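Local coordinates for antiterminator Q protein (Enterobacteria phage SfI, PDB 6JNY) that acts as a phage transcription antitermination factor, probably by associating with the host RNA polymerase so that it reads through terminators, at residues R106-L111 with R127-E132; N17-L22 with M64-V69. One frame throughout, in Å; residues are numbered along the deposited sequence.

Interaction 1: R106-L111 with R127-E132; sequences RPRKML and RREVDE
The guanidinium of Arg108 and the carboxylate of Glu129 meet edge to edge, their planes only 12° apart, so that one flat group almost continues the other. No atom of either segment lies over the faces of this pair; the contact is made wholly at the edges. Arg108 approaches end-on and gives one terminal nitrogen to each oxygen: NH2 stands 2.6 Å from Glu129 OE1 along a nearly straight bond (173°), while NH1 reaches Glu129 OE2 at 2.7 Å with a little more bend. Both oxygens receive their donor on the syn lone pair, the pattern of a bidentate salt bridge. It spans a wide gap, for the closest alpha carbons, those of Arg108 and Glu129, are 13.8 Å apart. Arg108 can cross it because its chain is extended from CG to NE, and Glu129, likewise stretched beyond CG, comes from the opposite direction. In the fold, the bridge ties the first strand of the two-stranded antiparallel hairpin 108-119 to the long helix 123-155 that follows it. Glu129 OE1 carries a second hydrogen bond, to Tyr101 OH on helix 94-103, which should help fix the carboxylate's rotation. Within the helix, Arg128, next to Glu129, bridges one turn on to Glu132: its NH1 lies 2.9 Å from Glu132 OE2, which sits in the guanidinium plane.

Interaction 2: N17-L22 with M64-V69; sequences NGWLEL and MLISQV
Ile66 meets two neighbouring residues of the opposite helix, Trp19 and Leu20, with a different branch for each. Its CG1 is anti to the carbonyl carbon (chi1 -62°) and the chain runs on extended to CD1, which ends 3.6 Å from Trp19 CE3, on the six-membered part of the indole. The two side chains cross at about a right angle. The other branch, CG2, turns to Leu20, whose CD2 lies 4.1 Å from it. Leu20 does not start out pointing at the other helix; with CG beside its own backbone N (chi1 -66°), CD1 continues the chain away from CA and the other methyl, CD2, is the one that comes to Ile66. Here helix 10-28 packs against helix 60-74 in the all-helical part of the protein, whose family belongs to the helix-turn-helix clan, and the approach is purely apolar, with Leu20 and Ile66 both buried and their alpha carbons 8.0 Å apart. Outside the two segments, Trp15 stacks edge-to-face on Trp19, and Phe149 of helix 123-155 also meets that indole. Ile66 further touches Trp23, whose NE1 is hydrogen-bonded to Ser67 OG, while Tyr88 of helix 78-90 packs on Leu20.

Polar and apolar ways of joining distant parts of a chain both occur in this protein. Interaction 1 is a surface salt bridge, its centre about 17 Å from the centre of the chain; interaction 2 is a buried hydrocarbon contact, about 10 Å from it. The two lie on opposite sides of that centre, with their own centres about 28 Å apart and their nearest atoms about 11 Å apart, so they do not touch. Along the sequence they follow in series, interaction 2 closing before interaction 1 opens. Helix 123-155 connects them: it supplies Glu129 to interaction 1, and farther along, Phe149 packs on Trp19 of interaction 2.

Interaction 1: R106-L111 with R127-E132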
ATOM      1  N   ARG A 106     -15.561  -1.899 -12.368  1.00 29.00           N
ATOM      2  CA  ARG A 106     -16.739  -1.238 -12.909  1.00 30.77           C
ATOM      3  C   ARG A 106     -16.560  -0.954 -14.397  1.00 28.07           C
ATOM      4  O   ARG A 106     -15.431  -0.883 -14.899  1.00 27.57           O
ATOM      5  CB  ARG A 106     -16.977   0.079 -12.169  1.00 34.01           C
ATOM      6  CG  ARG A 106     -17.392  -0.104 -10.722  1.00 35.95           C
ATOM      7  CD  ARG A 106     -18.640  -0.968 -10.645  1.00 38.78           C
ATOM      8  NE  ARG A 106     -19.730  -0.323  -9.922  1.00 42.43           N
ATOM      9  CZ  ARG A 106     -20.565  -0.962  -9.107  1.00 40.91           C
ATOM     10  NH1 ARG A 106     -20.434  -2.269  -8.906  1.00 45.62           N
ATOM     11  NH2 ARG A 106     -21.532  -0.293  -8.488  1.00 42.60           N
ATOM     12  N   PRO A 107     -17.659  -0.793 -15.136  1.00 31.33           N
ATOM     13  CA  PRO A 107     -17.540  -0.361 -16.534  1.00 30.98           C
ATOM     14  C   PRO A 107     -16.894   1.012 -16.591  1.00 26.21           C
ATOM     15  O   PRO A 107     -17.165   1.877 -15.755  1.00 31.42           O
ATOM     16  CB  PRO A 107     -18.994  -0.300 -17.017  1.00 28.62           C
ATOM     17  CG  PRO A 107     -19.796  -1.040 -16.007  1.00 34.45           C
ATOM     18  CD  PRO A 107     -19.064  -0.955 -14.717  1.00 32.74           C
ATOM     19  N   ARG A 108     -16.027   1.209 -17.582  1.00 26.19           N
ATOM     20  CA  ARG A 108     -15.311   2.467 -17.741  1.00 24.66           C
ATOM     21  C   ARG A 108     -15.567   3.029 -19.127  1.00 26.59           C
ATOM     22  O   ARG A 108     -15.832   2.285 -20.075  1.00 24.39           O
ATOM     23  CB  ARG A 108     -13.801   2.275 -17.667  1.00 27.20           C
ATOM     24  CG  ARG A 108     -13.281   1.661 -16.421  1.00 32.18           C
ATOM     25  CD  ARG A 108     -11.789   1.510 -16.560  1.00 30.12           C
ATOM     26  NE  ARG A 108     -11.194   1.032 -15.327  1.00 33.12           N
ATOM     27  CZ  ARG A 108      -9.890   0.903 -15.138  1.00 26.53           C
ATOM     28  NH1 ARG A 108      -9.044   1.210 -16.111  1.00 24.97           N
ATOM     29  NH2 ARG A 108      -9.440   0.453 -13.980  1.00 29.39           N
ATOM     30  N   LYS A 109     -15.444   4.348 -19.238  1.00 25.12           N
ATOM     31  CA  LYS A 109     -15.400   5.011 -20.534  1.00 25.77           C
ATOM     32  C   LYS A 109     -13.987   4.864 -21.079  1.00 30.35           C
ATOM     33  O   LYS A 109     -13.040   5.434 -20.527  1.00 37.41           O
ATOM     34  CB  LYS A 109     -15.778   6.481 -20.378  1.00 26.01           C
ATOM     35  CG  LYS A 109     -16.157   7.144 -21.677  1.00 27.45           C
ATOM     36  CD  LYS A 109     -16.537   8.601 -21.476  1.00 24.27           C
ATOM     37  CE  LYS A 109     -17.770   8.765 -20.605  1.00 24.64           C
ATOM     38  NZ  LYS A 109     -18.133  10.222 -20.542  1.00 26.22           N
ATOM     39  N   MET A 110     -13.828   4.081 -22.142  1.00 28.01           N
ATOM     40  CA  MET A 110     -12.520   3.830 -22.734  1.00 30.19           C
ATOM     41  C   MET A 110     -12.407   4.547 -24.073  1.00 34.17           C
ATOM     42  O   MET A 110     -13.283   4.416 -24.934  1.00 30.05           O
ATOM     43  CB  MET A 110     -12.261   2.331 -22.889  1.00 33.75           C
ATOM     44  CG  MET A 110     -11.792   1.673 -21.598  1.00 38.57           C
ATOM     45  SD  MET A 110     -11.510  -0.091 -21.779  1.00 55.27           S
ATOM     46  CE  MET A 110     -10.465  -0.118 -23.233  1.00 42.36           C
ATOM     47  N   LEU A 111     -11.332   5.310 -24.239  1.00 34.45           N
ATOM     48  CA  LEU A 111     -11.120   6.100 -25.448  1.00 34.22           C
ATOM     49  C   LEU A 111     -10.344   5.230 -26.425  1.00 35.71           C
ATOM     50  O   LEU A 111      -9.112   5.210 -26.434  1.00 42.78           O
ATOM     51  CB  LEU A 111     -10.374   7.390 -25.126  1.00 38.16           C
ATOM     52  CG  LEU A 111     -10.908   8.332 -24.036  1.00 40.70           C
ATOM     53  CD1 LEU A 111     -12.428   8.474 -24.092  1.00 38.75           C
ATOM     54  CD2 LEU A 111     -10.451   7.901 -22.640  1.00 41.32           C
ATOM     55  N   ARG A 127      -3.640  -5.426 -14.029  1.00 20.15           N
ATOM     56  CA  ARG A 127      -2.308  -5.729 -13.508  1.00 21.36           C
ATOM     57  C   ARG A 127      -1.403  -4.505 -13.549  1.00 21.23           C
ATOM     58  O   ARG A 127      -0.669  -4.232 -12.588  1.00 21.34           O
ATOM     59  CB  ARG A 127      -1.674  -6.860 -14.311  1.00 21.34           C
ATOM     60  CG  ARG A 127      -2.246  -8.205 -13.999  1.00 24.42           C
ATOM     61  CD  ARG A 127      -1.775  -9.217 -15.015  1.00 27.21           C
ATOM     62  NE  ARG A 127      -2.238 -10.541 -14.647  1.00 24.69           N
ATOM     63  CZ  ARG A 127      -2.176 -11.606 -15.438  1.00 26.33           C
ATOM     64  NH1 ARG A 127      -1.666 -11.500 -16.655  1.00 24.53           N
ATOM     65  NH2 ARG A 127      -2.628 -12.771 -15.000  1.00 26.97           N
ATOM     66  N   ARG A 128      -1.432  -3.761 -14.656  1.00 19.44           N
ATOM     67  CA  ARG A 128      -0.618  -2.554 -14.758  1.00 21.29           C
ATOM     68  C   ARG A 128      -1.035  -1.524 -13.716  1.00 21.60           C
ATOM     69  O   ARG A 128      -0.181  -0.898 -13.075  1.00 21.00           O
ATOM     70  CB  ARG A 128      -0.717  -1.968 -16.168  1.00 22.02           C
ATOM     71  CG  ARG A 128       0.120  -0.714 -16.338  1.00 27.44           C
ATOM     72  CD  ARG A 128       0.024  -0.111 -17.734  1.00 32.29           C
ATOM     73  NE  ARG A 128      -1.349   0.024 -18.215  1.00 34.76           N
ATOM     74  CZ  ARG A 128      -2.175   1.010 -17.873  1.00 36.68           C
ATOM     75  NH1 ARG A 128      -1.776   1.960 -17.034  1.00 35.55           N
ATOM     76  NH2 ARG A 128      -3.405   1.049 -18.374  1.00 39.22           N
ATOM     77  N   GLU A 129      -2.345  -1.346 -13.520  1.00 20.16           N
ATOM     78  CA  GLU A 129      -2.820  -0.363 -12.550  1.00 18.79           C
ATOM     79  C   GLU A 129      -2.427  -0.739 -11.128  1.00 18.32           C
ATOM     80  O   GLU A 129      -2.071   0.138 -10.336  1.00 18.36           O
ATOM     81  CB  GLU A 129      -4.325  -0.161 -12.690  1.00 20.80           C
ATOM     82  CG  GLU A 129      -4.666   0.647 -13.943  1.00 20.72           C
ATOM     83  CD  GLU A 129      -6.147   0.761 -14.209  1.00 24.28           C
ATOM     84  OE1 GLU A 129      -6.950   0.250 -13.404  1.00 25.79           O
ATOM     85  OE2 GLU A 129      -6.509   1.376 -15.240  1.00 26.49           O
ATOM     86  N   VAL A 130      -2.484  -2.026 -10.772  1.00 17.45           N
ATOM     87  CA  VAL A 130      -2.070  -2.412  -9.424  1.00 17.50           C
ATOM     88  C   VAL A 130      -0.593  -2.103  -9.210  1.00 19.82           C
ATOM     89  O   VAL A 130      -0.198  -1.566  -8.166  1.00 17.98           O
ATOM     90  CB  VAL A 130      -2.398  -3.890  -9.149  1.00 19.65           C
ATOM     91  CG1 VAL A 130      -1.640  -4.382  -7.909  1.00 19.71           C
ATOM     92  CG2 VAL A 130      -3.898  -4.056  -8.980  1.00 20.13           C
ATOM     93  N   ASP A 131       0.241  -2.435 -10.193  1.00 18.95           N
ATOM     94  CA  ASP A 131       1.661  -2.126 -10.111  1.00 19.43           C
ATOM     95  C   ASP A 131       1.883  -0.627  -9.969  1.00 19.65           C
ATOM     96  O   ASP A 131       2.711  -0.188  -9.156  1.00 18.76           O
ATOM     97  CB  ASP A 131       2.359  -2.657 -11.366  1.00 22.74           C
ATOM     98  CG  ASP A 131       2.823  -4.089 -11.207  1.00 33.28           C
ATOM     99  OD1 ASP A 131       2.040  -4.913 -10.679  1.00 35.85           O
ATOM    100  OD2 ASP A 131       3.971  -4.390 -11.605  1.00 42.50           O
ATOM    101  N   GLU A 132       1.133   0.174 -10.731  1.00 17.52           N
ATOM    102  CA  GLU A 132       1.302   1.624 -10.677  1.00 18.82           C
ATOM    103  C   GLU A 132       0.845   2.179  -9.336  1.00 17.84           C
ATOM    104  O   GLU A 132       1.462   3.106  -8.793  1.00 17.63           O
ATOM    105  CB  GLU A 132       0.520   2.285 -11.812  1.00 19.81           C
ATOM    106  CG  GLU A 132       1.175   2.176 -13.169  1.00 23.86           C
ATOM    107  CD  GLU A 132       0.239   2.579 -14.294  1.00 33.61           C
ATOM    108  OE1 GLU A 132      -0.885   3.049 -13.999  1.00 33.31           O
ATOM    109  OE2 GLU A 132       0.631   2.439 -15.472  1.00 34.67           O
TER

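Interaction 2: N17-L22 with M64-V69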
ATOM      1  N   ASN A  17      10.784  -0.932   0.750  1.00 13.96           N
ATOM      2  CA  ASN A  17      10.103  -2.217   0.643  1.00 14.54           C
ATOM      3  C   ASN A  17      10.458  -3.112   1.817  1.00 16.39           C
ATOM      4  O   ASN A  17       9.590  -3.817   2.352  1.00 14.76           O
ATOM      5  CB  ASN A  17      10.476  -2.894  -0.672  1.00 15.10           C
ATOM      6  CG  ASN A  17       9.832  -4.244  -0.817  1.00 15.16           C
ATOM      7  OD1 ASN A  17       8.637  -4.346  -1.099  1.00 16.34           O
ATOM      8  ND2 ASN A  17      10.616  -5.289  -0.594  1.00 18.63           N
ATOM      9  N   GLY A  18      11.720  -3.097   2.240  1.00 16.08           N
ATOM     10  CA  GLY A  18      12.112  -3.900   3.385  1.00 17.05           C
ATOM     11  C   GLY A  18      11.360  -3.497   4.638  1.00 16.15           C
ATOM     12  O   GLY A  18      10.834  -4.346   5.365  1.00 16.58           O
ATOM     13  N   TRP A  19      11.292  -2.190   4.908  1.00 14.31           N
ATOM     14  CA  TRP A  19      10.561  -1.713   6.082  1.00 14.54           C
ATOM     15  C   TRP A  19       9.084  -2.058   5.985  1.00 14.61           C
ATOM     16  O   TRP A  19       8.466  -2.445   6.985  1.00 14.92           O
ATOM     17  CB  TRP A  19      10.744  -0.200   6.239  1.00 14.81           C
ATOM     18  CG  TRP A  19      11.960   0.172   7.007  1.00 15.06           C
ATOM     19  CD1 TRP A  19      13.022   0.918   6.558  1.00 16.44           C
ATOM     20  CD2 TRP A  19      12.259  -0.171   8.367  1.00 14.98           C
ATOM     21  NE1 TRP A  19      13.960   1.048   7.557  1.00 18.10           N
ATOM     22  CE2 TRP A  19      13.513   0.390   8.674  1.00 16.89           C
ATOM     23  CE3 TRP A  19      11.592  -0.905   9.353  1.00 15.54           C
ATOM     24  CZ2 TRP A  19      14.109   0.249   9.928  1.00 18.87           C
ATOM     25  CZ3 TRP A  19      12.187  -1.039  10.597  1.00 17.30           C
ATOM     26  CH2 TRP A  19      13.427  -0.463  10.871  1.00 18.21           C
ATOM     27  N   LEU A  20       8.496  -1.923   4.796  1.00 13.62           N
ATOM     28  CA  LEU A  20       7.072  -2.210   4.658  1.00 12.38           C
ATOM     29  C   LEU A  20       6.771  -3.700   4.793  1.00 13.69           C
ATOM     30  O   LEU A  20       5.692  -4.061   5.265  1.00 14.74           O
ATOM     31  CB  LEU A  20       6.510  -1.624   3.362  1.00 13.64           C
ATOM     32  CG  LEU A  20       6.504  -0.088   3.318  1.00 11.06           C
ATOM     33  CD1 LEU A  20       5.991   0.375   1.975  1.00 13.94           C
ATOM     34  CD2 LEU A  20       5.654   0.492   4.456  1.00 14.83           C
ATOM     35  N   GLU A  21       7.709  -4.569   4.411  1.00 14.17           N
ATOM     36  CA  GLU A  21       7.535  -5.999   4.678  1.00 14.74           C
ATOM     37  C   GLU A  21       7.543  -6.283   6.181  1.00 14.30           C
ATOM     38  O   GLU A  21       6.720  -7.077   6.677  1.00 15.83           O
ATOM     39  CB  GLU A  21       8.631  -6.799   3.959  1.00 15.02           C
ATOM     40  CG  GLU A  21       8.407  -6.958   2.445  1.00 18.46           C
ATOM     41  CD  GLU A  21       9.582  -7.609   1.722  1.00 19.06           C
ATOM     42  OE1 GLU A  21      10.600  -7.909   2.372  1.00 26.29           O
ATOM     43  OE2 GLU A  21       9.490  -7.806   0.491  1.00 22.67           O
ATOM     44  N   LEU A  22       8.470  -5.676   6.920  1.00 13.92           N
ATOM     45  CA  LEU A  22       8.518  -5.873   8.366  1.00 15.24           C
ATOM     46  C   LEU A  22       7.272  -5.312   9.025  1.00 17.20           C
ATOM     47  O   LEU A  22       6.686  -5.947   9.916  1.00 18.74           O
ATOM     48  CB  LEU A  22       9.765  -5.216   8.954  1.00 18.86           C
ATOM     49  CG  LEU A  22      11.104  -5.880   8.633  1.00 19.42           C
ATOM     50  CD1 LEU A  22      12.244  -4.976   9.053  1.00 19.16           C
ATOM     51  CD2 LEU A  22      11.196  -7.249   9.325  1.00 20.13           C
ATOM     52  N   MET A  64       4.654   1.122  15.279  1.00 21.52           N
ATOM     53  CA  MET A  64       3.792   2.277  15.489  1.00 23.56           C
ATOM     54  C   MET A  64       4.238   3.465  14.648  1.00 19.49           C
ATOM     55  O   MET A  64       3.401   4.165  14.064  1.00 20.82           O
ATOM     56  CB  MET A  64       3.742   2.637  16.976  1.00 25.99           C
ATOM     57  CG  MET A  64       2.859   1.689  17.764  1.00 30.86           C
ATOM     58  SD  MET A  64       2.714   2.076  19.519  1.00 39.19           S
ATOM     59  CE  MET A  64       4.368   1.692  20.101  1.00 37.04           C
ATOM     60  N   LEU A  65       5.547   3.714  14.574  1.00 18.67           N
ATOM     61  CA  LEU A  65       6.038   4.841  13.787  1.00 17.62           C
ATOM     62  C   LEU A  65       5.665   4.671  12.320  1.00 19.30           C
ATOM     63  O   LEU A  65       5.173   5.606  11.676  1.00 19.43           O
ATOM     64  CB  LEU A  65       7.554   4.969  13.944  1.00 20.72           C
ATOM     65  CG  LEU A  65       8.282   6.100  13.201  1.00 22.36           C
ATOM     66  CD1 LEU A  65       9.506   6.528  13.971  1.00 25.83           C
ATOM     67  CD2 LEU A  65       8.690   5.706  11.782  1.00 24.04           C
ATOM     68  N   ILE A  66       5.895   3.477  11.773  1.00 17.24           N
ATOM     69  CA  ILE A  66       5.576   3.255  10.366  1.00 17.32           C
ATOM     70  C   ILE A  66       4.079   3.358  10.129  1.00 17.32           C
ATOM     71  O   ILE A  66       3.637   3.883   9.103  1.00 16.37           O
ATOM     72  CB  ILE A  66       6.153   1.918   9.867  1.00 16.67           C
ATOM     73  CG1 ILE A  66       7.674   1.932   9.968  1.00 16.51           C
ATOM     74  CG2 ILE A  66       5.696   1.631   8.415  1.00 14.39           C
ATOM     75  CD1 ILE A  66       8.302   0.534   9.896  1.00 17.58           C
ATOM     76  N   SER A  67       3.274   2.831  11.054  1.00 16.47           N
ATOM     77  CA  SER A  67       1.826   2.874  10.885  1.00 17.06           C
ATOM     78  C   SER A  67       1.322   4.309  10.854  1.00 16.53           C
ATOM     79  O   SER A  67       0.424   4.643  10.068  1.00 17.42           O
ATOM     80  CB  SER A  67       1.145   2.129  12.035  1.00 18.87           C
ATOM     81  OG  SER A  67       1.479   0.753  12.061  1.00 17.73           O
ATOM     82  N   GLN A  68       1.857   5.156  11.736  1.00 17.36           N
ATOM     83  CA  GLN A  68       1.479   6.564  11.749  1.00 18.74           C
ATOM     84  C   GLN A  68       1.878   7.236  10.446  1.00 19.37           C
ATOM     85  O   GLN A  68       1.118   8.043   9.895  1.00 19.45           O
ATOM     86  CB  GLN A  68       2.143   7.268  12.932  1.00 20.67           C
ATOM     87  CG  GLN A  68       1.645   6.825  14.296  1.00 30.23           C
ATOM     88  CD  GLN A  68       2.112   7.750  15.405  1.00 38.60           C
ATOM     89  OE1 GLN A  68       1.542   7.763  16.496  1.00 42.76           O
ATOM     90  NE2 GLN A  68       3.152   8.536  15.128  1.00 40.98           N
ATOM     91  N   VAL A  69       3.061   6.904   9.923  1.00 16.20           N
ATOM     92  CA  VAL A  69       3.480   7.445   8.632  1.00 16.42           C
ATOM     93  C   VAL A  69       2.528   6.996   7.535  1.00 16.73           C
ATOM     94  O   VAL A  69       2.032   7.808   6.743  1.00 16.97           O
ATOM     95  CB  VAL A  69       4.936   7.046   8.337  1.00 15.33           C
ATOM     96  CG1 VAL A  69       5.279   7.284   6.887  1.00 17.59           C
ATOM     97  CG2 VAL A  69       5.872   7.802   9.253  1.00 18.01           C
TER